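Long-range contacts in periplasmic binding protein (Veillonella parvula, PDB 4OVK), which probably captures a solute, possibly an iron-siderophore or cobalamin-like compound, outside the cytoplasmic membrane and delivers it to an ABC transporter: residues N13-V17 with S26-I31; D19-V25 with P124-K129; P38-T42 with I58-A62; Q137-R141 with A153-I157. All coordinates share one frame. Where two conformers were deposited one is given. Residues are numbered along the deposited sequence.

Contact 1. Residues N13-V17 with S26-I31; sequences NIKVV and SMKKEI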
loop_
_atom_site.group_PDB
_atom_site.type_symbol
_atom_site.label_atom_id
_atom_site.label_comp_id
_atom_site.label_asym_id
_atom_site.label_seq_id
_atom_site.Cartn_x
_atom_site.Cartn_y
_atom_site.Cartn_z
ATOM N N ASN A 13 28.796 19.933 -6.682
ATOM C CA ASN A 13 28.351 19.398 -5.359
ATOM C C ASN A 13 26.849 19.502 -5.090
ATOM O O ASN A 13 26.360 18.853 -4.170
ATOM C CB ASN A 13 29.110 20.097 -4.218
ATOM C CG ASN A 13 30.443 19.437 -3.901
ATOM O OD1 ASN A 13 30.724 18.317 -4.340
ATOM N ND2 ASN A 13 31.270 20.128 -3.122
ATOM N N ILE A 14 26.132 20.306 -5.880
ATOM C CA ILE A 14 24.704 20.587 -5.656
ATOM C C ILE A 14 23.844 20.172 -6.852
ATOM O O ILE A 14 24.287 20.262 -7.985
ATOM C CB ILE A 14 24.488 22.102 -5.409
ATOM C CG1 ILE A 14 25.231 22.557 -4.142
ATOM C CG2 ILE A 14 23.004 22.456 -5.322
ATOM C CD1 ILE A 14 24.780 21.891 -2.856
ATOM N N LYS A 15 22.623 19.710 -6.597
ATOM C CA LYS A 15 21.628 19.526 -7.659
ATOM C C LYS A 15 20.286 20.111 -7.249
ATOM O O LYS A 15 20.031 20.322 -6.064
ATOM C CB LYS A 15 21.450 18.048 -8.026
ATOM C CG LYS A 15 20.846 17.187 -6.929
ATOM C CD LYS A 15 20.860 15.716 -7.314
ATOM C CE LYS A 15 20.325 14.823 -6.201
ATOM N NZ LYS A 15 20.759 13.414 -6.417
ATOM N N VAL A 16 19.435 20.352 -8.242
ATOM C CA VAL A 16 18.119 20.929 -8.031
ATOM C C VAL A 16 17.059 19.962 -8.540
ATOM O O VAL A 16 17.089 19.533 -9.697
ATOM C CB VAL A 16 17.970 22.274 -8.766
ATOM C CG1 VAL A 16 16.565 22.844 -8.577
ATOM C CG2 VAL A 16 19.030 23.254 -8.288
ATOM N N VAL A 17 16.125 19.618 -7.668
ATOM C CA VAL A 17 15.056 18.712 -8.005
ATOM C C VAL A 17 13.741 19.446 -7.816
ATOM O O VAL A 17 13.572 20.194 -6.856
ATOM C CB VAL A 17 15.097 17.458 -7.117
ATOM C CG1 VAL A 17 14.012 16.501 -7.533
ATOM C CG2 VAL A 17 16.446 16.766 -7.245
ATOM N N SER A 26 17.123 22.597 -3.741
ATOM C CA SER A 26 18.560 22.332 -3.839
ATOM C C SER A 26 18.997 21.339 -2.781
ATOM O O SER A 26 18.529 21.400 -1.657
ATOM C CB SER A 26 19.357 23.621 -3.646
ATOM O OG SER A 26 19.107 24.499 -4.707
HETATM N N MSE A 27 19.907 20.442 -3.152
HETATM C CA MSE A 27 20.417 19.411 -2.250
HETATM C C MSE A 27 21.740 18.932 -2.781
HETATM O O MSE A 27 22.126 19.264 -3.906
HETATM C CB MSE A 27 19.398 18.266 -2.119
HETATM C CG MSE A 27 19.200 17.510 -3.438
HETATM SE SE MSE A 27 17.776 16.168 -3.285
HETATM C CE MSE A 27 16.286 17.430 -3.100
ATOM N N LYS A 28 22.456 18.141 -1.991
ATOM C CA LYS A 28 23.716 17.561 -2.443
ATOM C C LYS A 28 23.470 16.668 -3.656
ATOM O O LYS A 28 22.431 16.010 -3.759
ATOM C CB LYS A 28 24.389 16.763 -1.328
ATOM C CG LYS A 28 24.868 17.632 -0.180
ATOM C CD LYS A 28 25.390 16.821 0.993
ATOM C CE LYS A 28 26.060 17.756 1.991
ATOM N NZ LYS A 28 26.075 17.234 3.382
ATOM N N LYS A 29 24.425 16.653 -4.576
ATOM C CA LYS A 29 24.342 15.813 -5.767
ATOM C C LYS A 29 24.275 14.342 -5.354
ATOM O O LYS A 29 23.485 13.568 -5.905
ATOM C CB LYS A 29 25.546 16.081 -6.686
ATOM C CG LYS A 29 25.455 15.413 -8.052
ATOM C CD LYS A 29 26.172 16.223 -9.130
ATOM C CE LYS A 29 27.680 16.259 -8.936
ATOM N NZ LYS A 29 28.352 15.045 -9.483
ATOM N N GLU A 30 25.086 13.986 -4.367
ATOM C CA GLU A 30 25.138 12.642 -3.794
ATOM C C GLU A 30 24.355 12.613 -2.475
ATOM O O GLU A 30 24.781 13.186 -1.470
ATOM C CB GLU A 30 26.597 12.253 -3.563
ATOM C CG GLU A 30 26.838 11.014 -2.716
ATOM C CD GLU A 30 26.376 9.729 -3.373
ATOM O OE1 GLU A 30 26.219 9.704 -4.616
ATOM O OE2 GLU A 30 26.179 8.736 -2.638
ATOM N N ILE A 31 23.209 11.937 -2.492
ATOM C CA ILE A 31 22.330 11.836 -1.326
ATOM C C ILE A 31 22.611 10.513 -0.658
ATOM O O ILE A 31 22.515 9.465 -1.290
ATOM C CB ILE A 31 20.854 11.959 -1.730
ATOM C CG1 ILE A 31 20.577 13.377 -2.292
ATOM C CG2 ILE A 31 19.917 11.628 -0.575
ATOM C CD1 ILE A 31 20.620 14.506 -1.268
HETATM O O HOH W 1 27.407 15.646 -3.306
#
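The side chain of Lys15 lies along that of Met27 (a selenomethionine), CG to CG 3.9 Å, and runs on past the backbone of Lys28, where Lys15 CE is 3.4 Å from Lys28 O. At its tip, Lys15 NZ donates to Lys29 O at 2.8 Å. Beneath this overlap the backbones form an antiparallel beta hairpin, strands 14-18 and 24-28. Lys15 and Met27 form a hydrogen-bonded pair: Lys15 N to Met27 O is 2.8 Å and Met27 N to Lys15 O 2.9 Å. Ile14 with Lys28 and Val16 with Ser26 are the flanking non-hydrogen-bonded pairs, with CA atoms 4.5 and 4.4 Å apart respectively. One more bond, Lys29 N to Asn13 O at 3.0 Å, extends the pairing where the chain begins to turn away.

The two faces differ sharply. Val16 and Ser26 share the exposed one, Val16 CG2 lying 3.8 Å from Ser26 OG. On the face of Lys15 and Met27, the methyl CE of Met27 meets Val17 CB at 4.2 Å, and the selenomethionine also packs on Ile146 of helix 133-147 and Val104 of strand 104-108.

Lys15 NZ also bonds to the carbonyls of Lys145 and Ile146 and makes a salt bridge with Asp148. The lysine therefore lays its aliphatic chain against Met27 while its ammonium ties the hairpin to the C-terminal end of helix 133-147, where backbone carbonyls accept its hydrogen bonds and the carboxylate of Asp148 balances its charge.

Contact 2. Residues D19-V25 with P124-K129; sequences DLTGTDV and PAVSIK
Asp19 (phi/psi -88/-173), Leu20 (-76/-9) and Thr21 (-95/0) form a type I turn with a G1 bulge at Gly22, whose positive phi (81/15) it requires: Gly22 N donates to Asp19 O at 3.0 Å and Asp19 N to Thr23 O at 2.9 Å. The p rotamer of Asp19 directs OD1 to Thr21 N (2.9 Å, an Asx turn) and Thr21 OG1 (2.6 Å). Asp19 OD2 accepts from Ser127 N at 2.9 Å, and a water bridges it to Ser127 OG. Leu20 N donates to Ser127 O at 3.2 Å. CA atoms of Asp19 and Val126 stand 5.6 Å apart, those of Leu20 and Ile128 5.2 Å, along the extended strand 125-128. Leu20 CD2 lies 4.0 Å from Ile128 CB; Lys129 NZ bonds weakly to Leu20 O (3.2 Å). Val25 (t) sets CG1 4.0 Å from Pro124 CB and CG2 4.0 Å from Val126 CG1.

The turn covers the outer edge of strand 125-128, last of its parallel sheet; Leu20 and Ile128 both touch Leu142 of helix 133-147.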
loop_
_atom_site.group_PDB
_atom_site.type_symbol
_atom_site.label_atom_id
_atom_site.label_comp_id
_atom_site.label_asym_id
_atom_site.label_seq_id
_atom_site.Cartn_x
_atom_site.Cartn_y
_atom_site.Cartn_z
ATOM N N ASP A 19 9.948 19.168 -6.853
ATOM C CA ASP A 19 9.066 18.235 -6.128
ATOM C C ASP A 19 7.634 18.305 -6.657
ATOM O O ASP A 19 7.373 18.951 -7.676
ATOM C CB ASP A 19 9.166 18.407 -4.597
ATOM C CG ASP A 19 8.482 19.656 -4.072
ATOM O OD1 ASP A 19 7.702 20.283 -4.816
ATOM O OD2 ASP A 19 8.729 19.995 -2.873
ATOM N N LEU A 20 6.719 17.609 -5.989
ATOM C CA LEU A 20 5.369 17.416 -6.524
ATOM C C LEU A 20 4.485 18.661 -6.391
ATOM O O LEU A 20 3.392 18.700 -6.964
ATOM C CB LEU A 20 4.703 16.177 -5.898
ATOM C CG LEU A 20 4.990 14.850 -6.612
ATOM C CD1 LEU A 20 6.449 14.655 -6.944
ATOM C CD2 LEU A 20 4.466 13.671 -5.815
ATOM N N THR A 21 4.964 19.673 -5.657
ATOM C CA THR A 21 4.288 20.963 -5.567
ATOM C C THR A 21 4.857 21.960 -6.586
ATOM O O THR A 21 4.407 23.102 -6.665
ATOM C CB THR A 21 4.433 21.569 -4.157
ATOM O OG1 THR A 21 5.814 21.862 -3.888
ATOM C CG2 THR A 21 3.902 20.600 -3.111
ATOM N N GLY A 22 5.845 21.523 -7.362
ATOM C CA GLY A 22 6.515 22.400 -8.318
ATOM C C GLY A 22 7.574 23.279 -7.675
ATOM O O GLY A 22 8.036 24.240 -8.291
ATOM N N THR A 23 7.966 22.945 -6.443
ATOM C CA THR A 23 9.006 23.682 -5.730
ATOM C C THR A 23 10.378 23.131 -6.110
ATOM O O THR A 23 10.611 21.913 -6.052
ATOM C CB THR A 23 8.823 23.560 -4.203
ATOM O OG1 THR A 23 7.541 24.071 -3.833
ATOM C CG2 THR A 23 9.908 24.321 -3.452
ATOM N N ASP A 24 11.287 24.023 -6.493
ATOM C CA ASP A 24 12.664 23.636 -6.804
ATOM C C ASP A 24 13.457 23.553 -5.503
ATOM O O ASP A 24 13.510 24.520 -4.749
ATOM C CB ASP A 24 13.317 24.641 -7.762
ATOM C CG ASP A 24 12.832 24.503 -9.191
ATOM O OD1 ASP A 24 12.210 23.478 -9.537
ATOM O OD2 ASP A 24 13.082 25.437 -9.985
ATOM N N VAL A 25 14.046 22.386 -5.241
ATOM C CA VAL A 25 14.752 22.120 -3.995
ATOM C C VAL A 25 16.209 21.796 -4.291
ATOM O O VAL A 25 16.497 20.835 -5.012
ATOM C CB VAL A 25 14.149 20.904 -3.248
ATOM C CG1 VAL A 25 14.878 20.681 -1.930
ATOM C CG2 VAL A 25 12.654 21.082 -3.019
ATOM N N PRO A 124 17.399 20.177 3.262
ATOM C CA PRO A 124 16.462 20.132 2.133
ATOM C C PRO A 124 15.265 19.246 2.426
ATOM O O PRO A 124 15.392 18.234 3.123
ATOM C CB PRO A 124 17.305 19.542 1.001
ATOM C CG PRO A 124 18.716 19.911 1.363
ATOM C CD PRO A 124 18.761 19.771 2.856
ATOM N N ALA A 125 14.122 19.637 1.895
ATOM C CA ALA A 125 12.880 18.885 2.053
ATOM C C ALA A 125 12.109 18.884 0.738
ATOM O O ALA A 125 12.023 19.915 0.060
ATOM C CB ALA A 125 12.043 19.493 3.151
ATOM N N VAL A 126 11.549 17.727 0.394
ATOM C CA VAL A 126 10.744 17.586 -0.811
ATOM C C VAL A 126 9.356 17.160 -0.417
ATOM O O VAL A 126 9.180 16.277 0.438
ATOM C CB VAL A 126 11.343 16.614 -1.855
ATOM C CG1 VAL A 126 12.657 17.171 -2.415
ATOM C CG2 VAL A 126 11.563 15.233 -1.297
ATOM N N SER A 127 8.373 17.796 -1.048
ATOM C CA SER A 127 6.980 17.563 -0.718
ATOM C C SER A 127 6.377 16.602 -1.725
ATOM O O SER A 127 6.569 16.758 -2.930
ATOM C CB SER A 127 6.204 18.878 -0.698
ATOM O OG SER A 127 6.698 19.750 0.321
ATOM N N ILE A 128 5.663 15.600 -1.225
ATOM C CA ILE A 128 4.903 14.710 -2.079
ATOM C C ILE A 128 3.396 14.809 -1.772
ATOM O O ILE A 128 2.985 15.559 -0.881
ATOM C CB ILE A 128 5.390 13.258 -1.939
ATOM C CG1 ILE A 128 5.240 12.764 -0.502
ATOM C CG2 ILE A 128 6.837 13.123 -2.396
ATOM C CD1 ILE A 128 5.269 11.264 -0.442
ATOM N N LYS A 129 2.594 14.053 -2.521
ATOM C CA LYS A 129 1.126 14.067 -2.413
ATOM C C LYS A 129 0.540 12.692 -2.108
ATOM O O LYS A 129 1.213 11.673 -2.278
ATOM C CB LYS A 129 0.507 14.536 -3.720
ATOM C CG LYS A 129 0.882 15.941 -4.154
ATOM C CD LYS A 129 -0.131 16.436 -5.180
ATOM C CE LYS A 129 0.402 17.602 -5.989
ATOM N NZ LYS A 129 0.809 18.741 -5.120
HETATM O O HOH W 2 8.202 21.610 -0.875
#

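Contact 3. Residues P38-T42 with I58-A62; sequences PIPWT and IHPSA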
loop_
_atom_site.group_PDB
_atom_site.type_symbol
_atom_site.label_atom_id
_atom_site.label_comp_id
_atom_site.label_asym_id
_atom_site.label_seq_id
_atom_site.Cartn_x
_atom_site.Cartn_y
_atom_site.Cartn_z
ATOM N N PRO A 38 6.161 10.604 5.497
ATOM C CA PRO A 38 4.949 9.835 5.137
ATOM C C PRO A 38 5.111 8.345 5.421
ATOM O O PRO A 38 6.164 7.782 5.159
ATOM C CB PRO A 38 4.810 10.087 3.634
ATOM C CG PRO A 38 5.510 11.385 3.403
ATOM C CD PRO A 38 6.662 11.378 4.352
ATOM N N ILE A 39 4.069 7.715 5.945
ATOM C CA ILE A 39 4.198 6.348 6.459
ATOM C C ILE A 39 4.534 5.319 5.366
ATOM O O ILE A 39 5.479 4.550 5.525
ATOM C CB ILE A 39 2.964 5.925 7.280
ATOM C CG1 ILE A 39 2.836 6.804 8.538
ATOM C CG2 ILE A 39 3.071 4.454 7.671
ATOM C CD1 ILE A 39 1.486 6.713 9.215
ATOM N N PRO A 40 3.780 5.298 4.254
ATOM C CA PRO A 40 4.081 4.276 3.228
ATOM C C PRO A 40 5.375 4.502 2.435
ATOM O O PRO A 40 5.860 3.595 1.733
ATOM C CB PRO A 40 2.878 4.357 2.272
ATOM C CG PRO A 40 2.178 5.620 2.581
ATOM C CD PRO A 40 2.568 6.083 3.946
ATOM N N TRP A 41 5.911 5.711 2.515
ATOM C CA TRP A 41 7.041 6.088 1.672
ATOM C C TRP A 41 8.381 5.522 2.123
ATOM O O TRP A 41 9.347 5.590 1.365
ATOM C CB TRP A 41 7.051 7.620 1.429
ATOM C CG TRP A 41 5.954 7.933 0.451
ATOM C CD1 TRP A 41 4.615 8.060 0.726
ATOM C CD2 TRP A 41 6.079 8.020 -0.974
ATOM N NE1 TRP A 41 3.915 8.267 -0.441
ATOM C CE2 TRP A 41 4.790 8.246 -1.496
ATOM C CE3 TRP A 41 7.164 7.964 -1.857
ATOM C CZ2 TRP A 41 4.551 8.400 -2.864
ATOM C CZ3 TRP A 41 6.921 8.111 -3.225
ATOM C CH2 TRP A 41 5.622 8.316 -3.709
ATOM N N THR A 42 8.455 4.941 3.325
ATOM C CA THR A 42 9.677 4.243 3.736
ATOM C C THR A 42 9.858 3.020 2.845
ATOM O O THR A 42 10.910 2.813 2.254
ATOM C CB THR A 42 9.675 3.890 5.232
ATOM O OG1 THR A 42 9.893 5.082 5.985
ATOM C CG2 THR A 42 10.780 2.897 5.578
ATOM N N ILE A 58 12.502 7.250 9.868
ATOM C CA ILE A 58 11.179 6.835 9.420
ATOM C C ILE A 58 10.093 7.144 10.448
ATOM O O ILE A 58 10.361 7.391 11.632
ATOM C CB ILE A 58 11.169 5.317 9.073
ATOM C CG1 ILE A 58 11.236 4.430 10.335
ATOM C CG2 ILE A 58 12.319 4.993 8.135
ATOM C CD1 ILE A 58 11.170 2.932 10.023
ATOM N N HIS A 59 8.852 7.147 9.993
ATOM C CA HIS A 59 7.729 7.400 10.868
ATOM C C HIS A 59 7.554 6.199 11.825
ATOM O O HIS A 59 7.770 5.036 11.430
ATOM C CB HIS A 59 6.490 7.640 10.015
ATOM C CG HIS A 59 5.321 8.164 10.765
ATOM N ND1 HIS A 59 4.569 7.382 11.617
ATOM C CD2 HIS A 59 4.734 9.385 10.757
ATOM C CE1 HIS A 59 3.595 8.110 12.130
ATOM N NE2 HIS A 59 3.670 9.325 11.618
ATOM N N PRO A 60 7.208 6.464 13.084
ATOM C CA PRO A 60 7.095 5.338 14.007
ATOM C C PRO A 60 6.074 4.278 13.569
ATOM O O PRO A 60 6.260 3.091 13.845
ATOM C CB PRO A 60 6.663 6.004 15.322
ATOM C CG PRO A 60 6.095 7.335 14.935
ATOM C CD PRO A 60 6.947 7.751 13.770
ATOM N N SER A 61 5.014 4.707 12.897
ATOM C CA SER A 61 4.033 3.771 12.303
ATOM C C SER A 61 4.582 2.981 11.113
ATOM O O SER A 61 4.169 1.845 10.880
ATOM C CB SER A 61 2.751 4.512 11.927
ATOM O OG SER A 61 2.189 5.103 13.096
ATOM N N ALA A 62 5.525 3.566 10.372
ATOM C CA ALA A 62 6.277 2.828 9.371
ATOM C C ALA A 62 7.134 1.735 10.033
ATOM O O ALA A 62 7.242 0.622 9.498
ATOM C CB ALA A 62 7.128 3.762 8.506
HETATM O O HOH W 3 8.152 6.941 6.972
#
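This is a buried, water-bridged contact between two connections that leave neighbouring parallel strands, 34-36 and 55-57, and lead into helices 41-49 and 60-67. Ile39 supplies most of the apolar part. Its CG1 sits over the face of the His59 ring, 3.6 Å from the ring centroid and 14° off the normal, a CH-pi contact; farther along the side chain, Ile39 CD1 meets Ser61 CB at 3.7 Å. Ala62 is packed against the same residue, its CB 3.5 Å from Ile39 O and 4.2 Å from Ile39 CG2.

His59 has a second task, as N-cap of helix 60-67: its ND1 accepts from Ser61 N at 3.0 Å, which holds the ring in place beside Ile39. Strand-to-helix connections of this kind, at the C-terminal ends of parallel strands, belong to the alpha/beta lobe of a periplasmic binding protein, and in this family they commonly border the cleft between the lobes. Tyr276, which packs on Ile39 and Pro40, and Phe90, whose ring meets that of His59, add aromatic neighbours.

Deeper in, Thr42 OG1 touches Ile58 CG2 at 3.2 Å and Ala62 CB at 4.0 Å. The same hydroxyl donates to a water at 2.7 Å, and this water in turn donates to Pro38 O (2.8 Å) and accepts from His59 N (3.1 Å), linking polar groups of both segments that do not bond directly.

Contact 4. Residues Q137-R141 with A153-I157; sequences QNGIR and AEALI
A bidentate salt bridge joins Arg141 to Glu154: Arg141 NE donates to Glu154 OE2 at 2.8 Å and Arg141 NH1 to Glu154 OE1 at 3.0 Å, both nearly linear, with OE2 near the guanidinium plane. Arg141 adopts t, t, m for chi1 to chi3, and Glu154 adopts m, m for chi1 and chi2, so both ends swing in from CB atoms that point sideways.

Both segments are regular alpha helix, phi/psi near -64/-42, running antiparallel at 166° with axes 9.1 Å apart. Gln137 stands opposite Ile157 (CA-CA 5.7 Å) and Arg141 opposite Ala153 (5.6 Å).

Inside the bridge, Ile157 (m, t) carries CD1 3.7 Å from Arg141 CB and 3.5 Å from Gln137 O. Ile140, also m, t, points at the partner helix: its CG2 lies 3.9 Å from Ala153 CB, 4.2 Å from Leu156 CB and 3.9 Å from Ile157 CG1, while Ala153 CB touches Ile140 O at 3.5 Å. The pair is an antiparallel helical hairpin, 133-147 with 150-170, and Ile140 and Leu156 also pack on Val48 of helix 41-49. Paired charges at the partly exposed margin thus border an aliphatic interface, in which Ala153 CB packs against Ile140.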
loop_
_atom_site.group_PDB
_atom_site.type_symbol
_atom_site.label_atom_id
_atom_site.label_comp_id
_atom_site.label_asym_id
_atom_site.label_seq_id
_atom_site.Cartn_x
_atom_site.Cartn_y
_atom_site.Cartn_z
ATOM N N GLN A 137 3.345 7.163 -8.740
ATOM C CA GLN A 137 4.268 7.169 -9.881
ATOM C C GLN A 137 5.125 8.443 -9.941
ATOM O O GLN A 137 6.338 8.369 -10.143
ATOM C CB GLN A 137 3.502 6.979 -11.196
ATOM C CG GLN A 137 2.898 5.593 -11.372
ATOM C CD GLN A 137 1.932 5.535 -12.543
ATOM O OE1 GLN A 137 2.120 6.220 -13.550
ATOM N NE2 GLN A 137 0.889 4.721 -12.413
ATOM N N ASN A 138 4.505 9.604 -9.758
ATOM C CA ASN A 138 5.255 10.866 -9.760
ATOM C C ASN A 138 6.242 10.942 -8.605
ATOM O O ASN A 138 7.366 11.446 -8.770
ATOM C CB ASN A 138 4.317 12.077 -9.728
ATOM C CG ASN A 138 3.469 12.183 -10.973
ATOM O OD1 ASN A 138 3.900 11.796 -12.064
ATOM N ND2 ASN A 138 2.255 12.706 -10.824
ATOM N N GLY A 139 5.839 10.411 -7.447
ATOM C CA GLY A 139 6.733 10.342 -6.287
ATOM C C GLY A 139 7.918 9.415 -6.527
ATOM O O GLY A 139 9.050 9.718 -6.150
ATOM N N ILE A 140 7.669 8.291 -7.189
ATOM C CA ILE A 140 8.757 7.379 -7.540
ATOM C C ILE A 140 9.773 8.059 -8.471
ATOM O O ILE A 140 10.988 7.904 -8.311
ATOM C CB ILE A 140 8.207 6.084 -8.154
ATOM C CG1 ILE A 140 7.562 5.252 -7.047
ATOM C CG2 ILE A 140 9.307 5.304 -8.841
ATOM C CD1 ILE A 140 6.656 4.158 -7.560
ATOM N N ARG A 141 9.267 8.823 -9.431
ATOM C CA ARG A 141 10.130 9.489 -10.402
ATOM C C ARG A 141 11.029 10.489 -9.681
ATOM O O ARG A 141 12.244 10.554 -9.929
ATOM C CB ARG A 141 9.292 10.155 -11.485
ATOM C CG ARG A 141 10.121 10.772 -12.605
ATOM C CD ARG A 141 9.265 11.081 -13.813
ATOM N NE ARG A 141 8.910 9.877 -14.558
ATOM C CZ ARG A 141 7.742 9.662 -15.161
ATOM N NH1 ARG A 141 7.544 8.524 -15.809
ATOM N NH2 ARG A 141 6.762 10.560 -15.116
ATOM N N ALA A 153 13.642 3.593 -10.984
ATOM C CA ALA A 153 12.409 4.363 -10.834
ATOM C C ALA A 153 11.536 4.205 -12.073
ATOM O O ALA A 153 10.340 3.880 -11.963
ATOM C CB ALA A 153 12.722 5.838 -10.556
ATOM N N GLU A 154 12.123 4.386 -13.255
ATOM C CA GLU A 154 11.342 4.206 -14.489
ATOM C C GLU A 154 10.889 2.753 -14.685
ATOM O O GLU A 154 9.810 2.531 -15.214
ATOM C CB GLU A 154 12.083 4.728 -15.720
ATOM C CG GLU A 154 12.267 6.248 -15.753
ATOM C CD GLU A 154 10.972 7.066 -15.641
ATOM O OE1 GLU A 154 9.889 6.603 -16.068
ATOM O OE2 GLU A 154 11.046 8.206 -15.132
ATOM N N ALA A 155 11.686 1.772 -14.261
ATOM C CA ALA A 155 11.248 0.372 -14.350
ATOM C C ALA A 155 10.013 0.121 -13.473
ATOM O O ALA A 155 9.093 -0.575 -13.878
ATOM C CB ALA A 155 12.377 -0.576 -13.995
ATOM N N LEU A 156 9.988 0.718 -12.283
ATOM C CA LEU A 156 8.828 0.622 -11.388
ATOM C C LEU A 156 7.615 1.330 -11.994
ATOM O O LEU A 156 6.513 0.822 -11.954
ATOM C CB LEU A 156 9.144 1.223 -10.008
ATOM C CG LEU A 156 10.038 0.382 -9.106
ATOM C CD1 LEU A 156 10.609 1.206 -7.955
ATOM C CD2 LEU A 156 9.298 -0.850 -8.575
ATOM N N ILE A 157 7.825 2.502 -12.576
ATOM C CA ILE A 157 6.719 3.250 -13.155
ATOM C C ILE A 157 6.155 2.509 -14.363
ATOM O O ILE A 157 4.931 2.426 -14.513
ATOM C CB ILE A 157 7.142 4.676 -13.536
ATOM C CG1 ILE A 157 7.443 5.478 -12.260
ATOM C CG2 ILE A 157 6.044 5.372 -14.334
ATOM C CD1 ILE A 157 8.330 6.682 -12.508
#

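Contacts 1 and 2 are two uses of one hairpin: its strands pair in contact 1, and its turn grips strand 125-128 in contact 2. Their centres are 13 Å apart, and Met27 CE packs on Val126 CG1 at 3.7 Å. Helix 133-147, which follows strand 125-128, carries the packing onward: Leu20 CD1 of contact 2 lies 3.8 Å from Asn138 O of contact 4. Trp41 of contact 3 fits between the two, with CE2 3.2 Å from Ile128 CD1 and CH2 3.5 Å from Gly139 CA. Contact 3, its centre about 23 Å from that of contact 1, probably lies nearest the solute cleft.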